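Local coordinates for iron binding protein FbpA (Mannheimia haemolytica, PDB 1Q35) that binds ferric iron and probably serves as the periplasmic solute-binding component of a bacterial iron-uptake system, at residues C134-S137 against G138-Y142; Y121-L124 against A125-E128; L307-E310 against V311-D314; L294-I297 against A298-Y301. One frame throughout, in Å; residues are numbered along the deposited sequence.

How the interactions relate
All four contacts are local turns or helix ends. Interactions 1 and 4 are surface contacts, their centres about 12 and 14 Å from the centre of the chain; interactions 2 and 3, with centres farther out at about 23 and 21 Å, are partly buried. Salt bridges run alongside backbone turns in interactions 2, 3 and 4, whereas interaction 1 adds a serine hydroxyl and a guanidinium-amide stack to its backbone turn. Interactions 1 and 3 touch: Asp-314 binds Ser-137 and Gly-138, and Phe-313 packs on Val-135. Tyr-301 of interaction 4 packs against Ser-141 of interaction 1. Interaction 2 touches none of the others, though side chains of all four meet helix 141-168 or form its start.

Interaction 1. Residues C134-S137 against G138-Y142; sequences CVRS and GKNSY
Ser-137 meets Lys-139 and Asn-140 through two different oxygens. Its carbonyl O accepts from Asn-140 N at 3.0 Å with an N-H...O angle of 156°, closing a type I beta turn from Ser-137 to Asn-140, and it takes a second hydrogen bond from Asn-143 ND2 farther on. The hydroxyl serves the same turn: Ser-137 OG lies 3.2 Å from its donor, Lys-139 N, having been placed there by a chi1 of 175° that sets it beside the carbonyl carbon. Gly-138 N, 3.2 Å from Ser-137 OG at too poor an angle to bond, is satisfied by Asp-314 OD1, while Asp-314 OD2 hydrogen-bonds Ser-137 OG; one carboxylate therefore holds the hydroxyl and the neighbouring amide together. The turn joins strand 133-134 to helix 141-168 in this solute-binding protein fold, with Asn-140 at the N-cap position of the helix. Before the turn, the Arg-136 side chain bends at chi3 and lays its guanidinium over the Asn-140 amide. The two planes are only 10° apart, with Arg-136 NE 3.3 Å from Asn-140 CG, in an offset, nearly parallel stack. The guanidinium stands at 71° to the Tyr-142 ring, with Arg-136 NH1 near the ring plane at its edge, 3.7 Å from Tyr-142 CD2. NH1 also has a long, weak ion pair with Asp-178, and a formic acid molecule probably left by crystallisation lies about 3 Å from the arginine side chain. Tyr-142 is an observed Fe(3+) ligand, vacant in this apo structure, and its side chain is close to those of Tyr-198 and Tyr-199.

Interaction 2. Residues Y121-L124 against A125-E128; sequences YLDL and AKPE
Asp-123 and Lys-126 lie side by side on one flank of a 3-10 turn, their side chains running the same way out from the backbone. This turn belongs to the 3-10 segment that opens at Tyr-121, in the connection between strands 96-108 and 133-134. Its i to i+3 pattern is explicit: Ala-125 N donates to Leu-122 O at 3.2 Å, and Lys-126 N to Asp-123 O at 3.0 Å with an N-H...O angle of 163°. One such step separates the charged pair, and the lysine chain, extended beyond CG, travels alongside the aspartate with Lys-126 CG passing 3.5 Å from Asp-123 O. A chi1 of -67° sets the Asp-123 carboxylate beside its own backbone N, where its two oxygens divide their work: OD1 accepts from Asp-120 N, just before the segment, and OD2 faces the lysine. The hydrophobic residues leave in other directions, Leu-122 and Ala-125 onto helix 141-168 and Leu-124 onto strand 192-196. The salt bridge itself is short, with Lys-126 NZ 2.6 Å from Asp-123 OD2 and meeting it nearly along the carboxylate C-O bond.

Interaction 3. Residues L307-E310 against V311-D314; sequences LVDE and VKFD
Lys-312 folds back over Asp-309 and grips its carbonyl oxygen twice. Lys-312 NZ donates to Asp-309 O at 2.9 Å and Lys-312 N to the same oxygen at 3.1 Å; the two donors arrive from opposite faces of the carbonyl plane, so neither obstructs the other. The bend at chi2 (-68°) brings Lys-312 CD within 3.3 Å of Asp-309 O, and a second bend at chi4 turns NZ back to it. Lys-312 NZ also makes a salt bridge to Asp-309 OD1, weak as a hydrogen bond at 3.4 Å, from a carboxylate lying alongside, and donates to a water that in turn donates to Glu-310 O. The main-chain oxygen and the water thus hold NZ most closely, and the carboxylate adds a weaker pull. Behind this shell lies a Schellman motif at the C-terminal end of helix 301-311. Lys-312 takes a positive phi of 51°, and Phe-313 N reaches back to Val-308 O at 3.3 Å, nearly in line with the carbonyl bond, outside the bond from Lys-312 N. From the residue before that acceptor, Leu-307 O still takes the i to i+4 helical bond of Val-311 N at 3.0 Å. The reversal also brings Phe-313 CB 3.9 Å from Val-308 CG1, an apolar contact beside the Phe-313 N to Val-308 O bond. Farther out, Glu-310 OE2 is salt-bridged to Lys-160, and Lys-167 NZ binds the carbonyls of both Val-311 and Lys-312. Val-308 packs on Phe-147, and Phe-313 on Val-135 and Leu-170.

Interaction 4. Residues L294-I297 against A298-Y301; sequences LEDI and AKNY. With EDO (1,2-ethanediol), chain B.
The end of helix 294-298 unwinds here into a type I beta turn, Ala-298 to Tyr-301, that leads straight into helix 301-311, and Asp-296 and Lys-299 bridge the change. Two i to i+4 bonds carry the helix forward: a weak one from Ala-298 N to Leu-294 O, and a firmer one in which Lys-299 N lies 3.0 Å from Glu-295 O. The pattern then tightens to i to i+3, with Asn-300 N donating to Ile-297 O at 3.0 Å and an N-H...O angle of 154°, and Tyr-301 N donating to Ala-298 O at 3.1 Å to close the turn. A 1,2-ethanediol, probably from the crystallisation liquor, also donates weakly to Ala-298 O. On the flank that meets Glu-152, the Asp-296 and Lys-299 side chains lie next to each other and point the same way. With Lys-299 CG trans to its own backbone N (chi1 174°) and a bend at chi3, Lys-299 NZ comes down on Asp-296 OD1 at 2.8 Å, approaching from above the carboxylate, 59° out of its plane. The ammonium is shared, for it also forms a salt bridge to Glu-152. Asn-300 divides its amide nitrogen likewise: Asn-300 ND2 is 2.8 Å from Asp-296 O, a weak bond because it is strongly bent, and its stronger partner is Glu-152 OE1. Glu-152 thus ties the turn to helix 141-168, on which Tyr-301 packs through Ser-141, Val-144 and Ser-145, while Ala-298 rests on helix 60-68 and Leu-294 and Ile-297 reach strand 228-236.

Interaction 1. Residues C134-S137 against G138-Y142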
loop_
_atom_site.group_PDB
_atom_site.type_symbol
_atom_site.label_atom_id
_atom_site.label_comp_id
_atom_site.label_asym_id
_atom_site.label_seq_id
_atom_site.Cartn_x
_atom_site.Cartn_y
_atom_site.Cartn_z
ATOM N N CYS A 134 1.557 -18.217 -3.774
ATOM C CA CYS A 134 2.787 -17.426 -3.681
ATOM C C CYS A 134 2.499 -16.115 -2.950
ATOM O O CYS A 134 1.539 -15.417 -3.270
ATOM C CB CYS A 134 3.262 -16.976 -5.076
ATOM S SG CYS A 134 4.275 -18.035 -6.127
ATOM N N VAL A 135 3.335 -15.781 -1.977
ATOM C CA VAL A 135 3.270 -14.485 -1.316
ATOM C C VAL A 135 4.691 -14.032 -1.001
ATOM O O VAL A 135 5.560 -14.849 -0.672
ATOM C CB VAL A 135 2.369 -14.498 -0.075
ATOM C CG1 VAL A 135 2.985 -15.299 1.025
ATOM C CG2 VAL A 135 2.058 -13.072 0.385
ATOM N N ARG A 136 4.935 -12.732 -1.119
ATOM C CA ARG A 136 6.204 -12.163 -0.680
ATOM C C ARG A 136 6.349 -12.312 0.835
ATOM O O ARG A 136 5.426 -12.751 1.517
ATOM C CB ARG A 136 6.304 -10.694 -1.078
ATOM C CG ARG A 136 5.466 -9.769 -0.211
ATOM C CD ARG A 136 5.337 -8.380 -0.750
ATOM N NE ARG A 136 6.619 -7.684 -0.806
ATOM C CZ ARG A 136 6.790 -6.515 -1.390
ATOM N NH1 ARG A 136 5.769 -5.920 -1.997
ATOM N NH2 ARG A 136 7.988 -5.947 -1.380
ATOM N N SER A 137 7.518 -11.957 1.350
ATOM C CA SER A 137 7.790 -12.049 2.781
ATOM C C SER A 137 6.578 -11.690 3.637
ATOM O O SER A 137 5.962 -10.643 3.452
ATOM C CB SER A 137 8.943 -11.129 3.161
ATOM O OG SER A 137 9.142 -11.137 4.567
ATOM N N GLY A 138 6.273 -12.551 4.597
ATOM C CA GLY A 138 5.200 -12.296 5.537
ATOM C C GLY A 138 5.435 -11.075 6.404
ATOM O O GLY A 138 4.490 -10.522 6.962
ATOM N N LYS A 139 6.695 -10.657 6.525
ATOM C CA LYS A 139 7.062 -9.464 7.282
ATOM C C LYS A 139 6.986 -8.175 6.477
ATOM O O LYS A 139 7.165 -7.089 7.025
ATOM C CB LYS A 139 8.477 -9.619 7.849
ATOM C CG LYS A 139 8.617 -10.774 8.811
ATOM C CD LYS A 139 10.033 -10.918 9.345
ATOM C CE LYS A 139 10.281 -12.326 9.880
ATOM N NZ LYS A 139 9.138 -12.856 10.687
ATOM N N ASN A 140 6.731 -8.275 5.175
ATOM C CA ASN A 140 6.509 -7.077 4.390
ATOM C C ASN A 140 5.266 -6.357 4.895
ATOM O O ASN A 140 4.248 -6.987 5.160
ATOM C CB ASN A 140 6.351 -7.403 2.914
ATOM C CG ASN A 140 6.096 -6.180 2.106
ATOM O OD1 ASN A 140 7.023 -5.443 1.756
ATOM N ND2 ASN A 140 4.836 -5.905 1.860
ATOM N N SER A 141 5.341 -5.039 5.014
ATOM C CA SER A 141 4.272 -4.291 5.682
ATOM C C SER A 141 2.939 -4.317 4.955
ATOM O O SER A 141 1.906 -4.195 5.588
ATOM C CB SER A 141 4.692 -2.850 5.967
ATOM O OG SER A 141 4.862 -2.119 4.777
ATOM N N TYR A 142 2.924 -4.476 3.635
ATOM C CA TYR A 142 1.646 -4.676 2.953
ATOM C C TYR A 142 0.944 -5.932 3.475
ATOM O O TYR A 142 -0.271 -5.939 3.657
ATOM C CB TYR A 142 1.813 -4.804 1.441
ATOM C CG TYR A 142 2.367 -3.608 0.705
ATOM C CD1 TYR A 142 2.057 -2.301 1.079
ATOM C CD2 TYR A 142 3.181 -3.792 -0.408
ATOM C CE1 TYR A 142 2.559 -1.221 0.372
ATOM C CE2 TYR A 142 3.677 -2.714 -1.127
ATOM C CZ TYR A 142 3.362 -1.430 -0.724
ATOM O OH TYR A 142 3.820 -0.330 -1.402
#

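Interaction 2. Residues Y121-L124 against A125-E128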
loop_
_atom_site.group_PDB
_atom_site.type_symbol
_atom_site.label_atom_id
_atom_site.label_comp_id
_atom_site.label_asym_id
_atom_site.label_seq_id
_atom_site.Cartn_x
_atom_site.Cartn_y
_atom_site.Cartn_z
ATOM N N TYR A 121 -9.702 -13.996 1.602
ATOM C CA TYR A 121 -8.309 -14.288 1.971
ATOM C C TYR A 121 -8.198 -15.608 2.736
ATOM O O TYR A 121 -7.293 -16.397 2.488
ATOM C CB TYR A 121 -7.718 -13.167 2.837
ATOM C CG TYR A 121 -7.798 -11.813 2.182
ATOM C CD1 TYR A 121 -6.846 -11.403 1.257
ATOM C CD2 TYR A 121 -8.856 -10.951 2.457
ATOM C CE1 TYR A 121 -6.934 -10.165 0.638
ATOM C CE2 TYR A 121 -8.956 -9.719 1.836
ATOM C CZ TYR A 121 -7.994 -9.331 0.935
ATOM O OH TYR A 121 -8.109 -8.114 0.311
ATOM N N LEU A 122 -9.119 -15.826 3.668
ATOM C CA LEU A 122 -9.117 -17.018 4.515
ATOM C C LEU A 122 -9.112 -18.318 3.733
ATOM O O LEU A 122 -8.587 -19.327 4.207
ATOM C CB LEU A 122 -10.334 -17.018 5.439
ATOM C CG LEU A 122 -10.343 -15.972 6.548
ATOM C CD1 LEU A 122 -11.729 -15.882 7.154
ATOM C CD2 LEU A 122 -9.301 -16.303 7.613
ATOM N N ASP A 123 -9.723 -18.323 2.556
ATOM C CA ASP A 123 -9.780 -19.537 1.748
ATOM C C ASP A 123 -8.397 -20.017 1.317
ATOM O O ASP A 123 -8.192 -21.216 1.149
ATOM C CB ASP A 123 -10.735 -19.342 0.571
ATOM C CG ASP A 123 -12.159 -19.197 1.042
ATOM O OD1 ASP A 123 -12.810 -18.203 0.717
ATOM O OD2 ASP A 123 -12.699 -20.002 1.825
ATOM N N LEU A 124 -7.443 -19.100 1.183
ATOM C CA LEU A 124 -6.076 -19.454 0.793
ATOM C C LEU A 124 -5.336 -20.326 1.811
ATOM O O LEU A 124 -4.305 -20.903 1.476
ATOM C CB LEU A 124 -5.252 -18.197 0.498
ATOM C CG LEU A 124 -5.742 -17.308 -0.647
ATOM C CD1 LEU A 124 -4.852 -16.076 -0.745
ATOM C CD2 LEU A 124 -5.760 -18.066 -1.961
ATOM N N ALA A 125 -5.853 -20.418 3.035
ATOM C CA ALA A 125 -5.268 -21.267 4.075
ATOM C C ALA A 125 -5.868 -22.673 4.113
ATOM O O ALA A 125 -5.421 -23.511 4.896
ATOM C CB ALA A 125 -5.431 -20.603 5.436
ATOM N N LYS A 126 -6.876 -22.941 3.290
ATOM C CA LYS A 126 -7.537 -24.246 3.295
ATOM C C LYS A 126 -6.647 -25.302 2.618
ATOM O O LYS A 126 -5.892 -24.972 1.706
ATOM C CB LYS A 126 -8.903 -24.154 2.611
ATOM C CG LYS A 126 -9.906 -23.317 3.399
ATOM C CD LYS A 126 -11.227 -23.121 2.672
ATOM C CE LYS A 126 -12.269 -22.522 3.610
ATOM N NZ LYS A 126 -13.543 -22.160 2.924
ATOM N N PRO A 127 -6.722 -26.562 3.068
ATOM C CA PRO A 127 -5.805 -27.618 2.599
ATOM C C PRO A 127 -5.774 -27.856 1.092
ATOM O O PRO A 127 -4.743 -28.261 0.558
ATOM C CB PRO A 127 -6.315 -28.882 3.305
ATOM C CG PRO A 127 -7.187 -28.438 4.392
ATOM C CD PRO A 127 -7.669 -27.064 4.080
ATOM N N GLU A 128 -6.885 -27.605 0.414
ATOM C CA GLU A 128 -6.979 -27.873 -1.022
ATOM C C GLU A 128 -6.100 -26.954 -1.877
ATOM O O GLU A 128 -5.900 -27.221 -3.061
ATOM C CB GLU A 128 -8.430 -27.805 -1.501
ATOM C CG GLU A 128 -9.148 -26.502 -1.186
ATOM C CD GLU A 128 -10.100 -26.625 -0.008
ATOM O OE1 GLU A 128 -9.722 -27.231 1.024
ATOM O OE2 GLU A 128 -11.233 -26.115 -0.112
#

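Interaction 3. Residues L307-E310 against V311-D314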
loop_
_atom_site.group_PDB
_atom_site.type_symbol
_atom_site.label_atom_id
_atom_site.label_comp_id
_atom_site.label_asym_id
_atom_site.label_seq_id
_atom_site.Cartn_x
_atom_site.Cartn_y
_atom_site.Cartn_z
ATOM N N LEU A 307 2.709 -12.526 15.251
ATOM C CA LEU A 307 2.204 -13.791 14.727
ATOM C C LEU A 307 3.053 -14.301 13.572
ATOM O O LEU A 307 3.325 -15.497 13.485
ATOM C CB LEU A 307 0.760 -13.671 14.252
ATOM C CG LEU A 307 -0.268 -13.355 15.334
ATOM C CD1 LEU A 307 -1.662 -13.343 14.741
ATOM C CD2 LEU A 307 -0.198 -14.335 16.495
ATOM N N VAL A 308 3.460 -13.400 12.686
ATOM C CA VAL A 308 4.298 -13.776 11.543
ATOM C C VAL A 308 5.608 -14.396 12.040
ATOM O O VAL A 308 6.081 -15.398 11.502
ATOM C CB VAL A 308 4.560 -12.560 10.622
ATOM C CG1 VAL A 308 5.622 -12.877 9.579
ATOM C CG2 VAL A 308 3.271 -12.132 9.935
ATOM N N ASP A 309 6.175 -13.801 13.084
ATOM C CA ASP A 309 7.384 -14.329 13.709
ATOM C C ASP A 309 7.140 -15.691 14.354
ATOM O O ASP A 309 7.949 -16.605 14.185
ATOM C CB ASP A 309 7.927 -13.346 14.745
ATOM C CG ASP A 309 9.190 -13.847 15.407
ATOM O OD1 ASP A 309 10.183 -14.074 14.687
ATOM O OD2 ASP A 309 9.272 -14.067 16.632
ATOM N N GLU A 310 6.031 -15.848 15.075
ATOM C CA GLU A 310 5.733 -17.107 15.757
ATOM C C GLU A 310 5.600 -18.265 14.777
ATOM O O GLU A 310 6.096 -19.360 15.037
ATOM C CB GLU A 310 4.455 -16.989 16.590
ATOM C CG GLU A 310 4.611 -16.150 17.844
ATOM C CD GLU A 310 3.301 -15.911 18.565
ATOM O OE1 GLU A 310 3.283 -15.026 19.440
ATOM O OE2 GLU A 310 2.305 -16.606 18.267
ATOM N N VAL A 311 4.946 -18.031 13.642
ATOM C CA VAL A 311 4.753 -19.100 12.662
ATOM C C VAL A 311 5.977 -19.286 11.763
ATOM O O VAL A 311 6.016 -20.223 10.970
ATOM C CB VAL A 311 3.471 -18.893 11.800
ATOM C CG1 VAL A 311 2.252 -18.677 12.689
ATOM C CG2 VAL A 311 3.629 -17.758 10.810
ATOM N N LYS A 312 6.961 -18.402 11.891
ATOM C CA LYS A 312 8.172 -18.428 11.069
ATOM C C LYS A 312 7.767 -18.516 9.601
ATOM O O LYS A 312 8.161 -19.426 8.862
ATOM C CB LYS A 312 9.115 -19.566 11.491
ATOM C CG LYS A 312 9.670 -19.407 12.909
ATOM C CD LYS A 312 10.624 -18.221 13.024
ATOM C CE LYS A 312 11.278 -18.132 14.398
ATOM N NZ LYS A 312 10.447 -17.373 15.376
ATOM N N PHE A 313 6.964 -17.534 9.196
ATOM C CA PHE A 313 6.277 -17.553 7.912
ATOM C C PHE A 313 7.211 -17.733 6.723
ATOM O O PHE A 313 6.854 -18.404 5.753
ATOM C CB PHE A 313 5.456 -16.268 7.727
ATOM C CG PHE A 313 4.527 -16.318 6.553
ATOM C CD1 PHE A 313 3.251 -16.845 6.683
ATOM C CD2 PHE A 313 4.937 -15.871 5.314
ATOM C CE1 PHE A 313 2.409 -16.906 5.604
ATOM C CE2 PHE A 313 4.097 -15.935 4.231
ATOM C CZ PHE A 313 2.827 -16.444 4.379
ATOM N N ASP A 314 8.377 -17.106 6.785
ATOM C CA ASP A 314 9.302 -17.096 5.654
ATOM C C ASP A 314 10.236 -18.303 5.589
ATOM O O ASP A 314 10.967 -18.463 4.613
ATOM C CB ASP A 314 10.143 -15.825 5.678
ATOM C CG ASP A 314 9.338 -14.571 5.395
ATOM O OD1 ASP A 314 8.152 -14.655 4.986
ATOM O OD2 ASP A 314 9.838 -13.441 5.544
HETATM O O HOH W 1 8.595 -19.297 16.519
#

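Interaction 4. Residues L294-I297 against A298-Y301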
loop_
_atom_site.group_PDB
_atom_site.type_symbol
_atom_site.label_atom_id
_atom_site.label_comp_id
_atom_site.label_asym_id
_atom_site.label_seq_id
_atom_site.Cartn_x
_atom_site.Cartn_y
_atom_site.Cartn_z
ATOM N N LEU A 294 -8.985 3.079 9.124
ATOM C CA LEU A 294 -7.554 2.981 8.855
ATOM C C LEU A 294 -6.734 2.835 10.138
ATOM O O LEU A 294 -5.839 1.999 10.206
ATOM C CB LEU A 294 -7.084 4.190 8.038
ATOM C CG LEU A 294 -7.476 4.155 6.555
ATOM C CD1 LEU A 294 -7.283 5.521 5.894
ATOM C CD2 LEU A 294 -6.691 3.083 5.800
ATOM N N GLU A 295 -7.053 3.619 11.166
ATOM C CA GLU A 295 -6.317 3.552 12.427
ATOM C C GLU A 295 -6.470 2.202 13.113
ATOM O O GLU A 295 -5.583 1.786 13.851
ATOM C CB GLU A 295 -6.759 4.659 13.386
ATOM C CG GLU A 295 -6.308 6.054 12.979
ATOM C CD GLU A 295 -7.347 6.817 12.174
ATOM O OE1 GLU A 295 -8.239 6.196 11.551
ATOM O OE2 GLU A 295 -7.259 8.060 12.151
ATOM N N ASP A 296 -7.595 1.533 12.881
ATOM C CA ASP A 296 -7.840 0.225 13.474
ATOM C C ASP A 296 -7.089 -0.908 12.767
ATOM O O ASP A 296 -6.971 -1.991 13.324
ATOM C CB ASP A 296 -9.334 -0.056 13.551
ATOM C CG ASP A 296 -10.035 0.851 14.535
ATOM O OD1 ASP A 296 -9.453 1.133 15.604
ATOM O OD2 ASP A 296 -11.160 1.324 14.296
ATOM N N ILE A 297 -6.589 -0.665 11.556
ATOM C CA ILE A 297 -5.601 -1.556 10.946
ATOM C C ILE A 297 -4.279 -1.389 11.699
ATOM O O ILE A 297 -3.727 -2.354 12.235
ATOM C CB ILE A 297 -5.402 -1.240 9.440
ATOM C CG1 ILE A 297 -6.708 -1.439 8.664
ATOM C CG2 ILE A 297 -4.278 -2.103 8.855
ATOM C CD1 ILE A 297 -6.658 -0.878 7.251
ATOM N N ALA A 298 -3.781 -0.154 11.744
ATOM C CA ALA A 298 -2.467 0.125 12.310
ATOM C C ALA A 298 -2.342 -0.315 13.763
ATOM O O ALA A 298 -1.284 -0.751 14.196
ATOM C CB ALA A 298 -2.139 1.607 12.180
ATOM N N LYS A 299 -3.437 -0.194 14.506
ATOM C CA LYS A 299 -3.510 -0.579 15.916
ATOM C C LYS A 299 -3.060 -2.016 16.149
ATOM O O LYS A 299 -2.534 -2.349 17.209
ATOM C CB LYS A 299 -4.974 -0.413 16.368
ATOM C CG LYS A 299 -5.366 -0.872 17.758
ATOM C CD LYS A 299 -6.853 -0.553 17.997
ATOM C CE LYS A 299 -7.821 -1.479 17.227
ATOM N NZ LYS A 299 -9.255 -1.045 17.364
ATOM N N ASN A 300 -3.273 -2.864 15.150
ATOM C CA ASN A 300 -2.991 -4.292 15.253
ATOM C C ASN A 300 -1.692 -4.728 14.580
ATOM O O ASN A 300 -1.396 -5.923 14.538
ATOM C CB ASN A 300 -4.157 -5.087 14.658
ATOM C CG ASN A 300 -5.422 -4.917 15.447
ATOM O OD1 ASN A 300 -5.501 -5.311 16.604
ATOM N ND2 ASN A 300 -6.419 -4.301 14.835
ATOM N N TYR A 301 -0.915 -3.780 14.065
ATOM C CA TYR A 301 0.313 -4.112 13.342
ATOM C C TYR A 301 1.315 -4.901 14.192
ATOM O O TYR A 301 1.854 -5.908 13.749
ATOM C CB TYR A 301 0.975 -2.847 12.795
ATOM C CG TYR A 301 2.085 -3.133 11.804
ATOM C CD1 TYR A 301 1.816 -3.206 10.437
ATOM C CD2 TYR A 301 3.394 -3.339 12.227
ATOM C CE1 TYR A 301 2.815 -3.461 9.516
ATOM C CE2 TYR A 301 4.410 -3.613 11.304
ATOM C CZ TYR A 301 4.106 -3.670 9.955
ATOM O OH TYR A 301 5.100 -3.942 9.036
HETATM C C1 EDO B . 2.833 0.663 14.236
HETATM O O1 EDO B . 3.773 1.353 15.046
HETATM C C2 EDO B . 1.491 1.375 14.326
HETATM O O2 EDO B . 0.988 1.280 15.653
#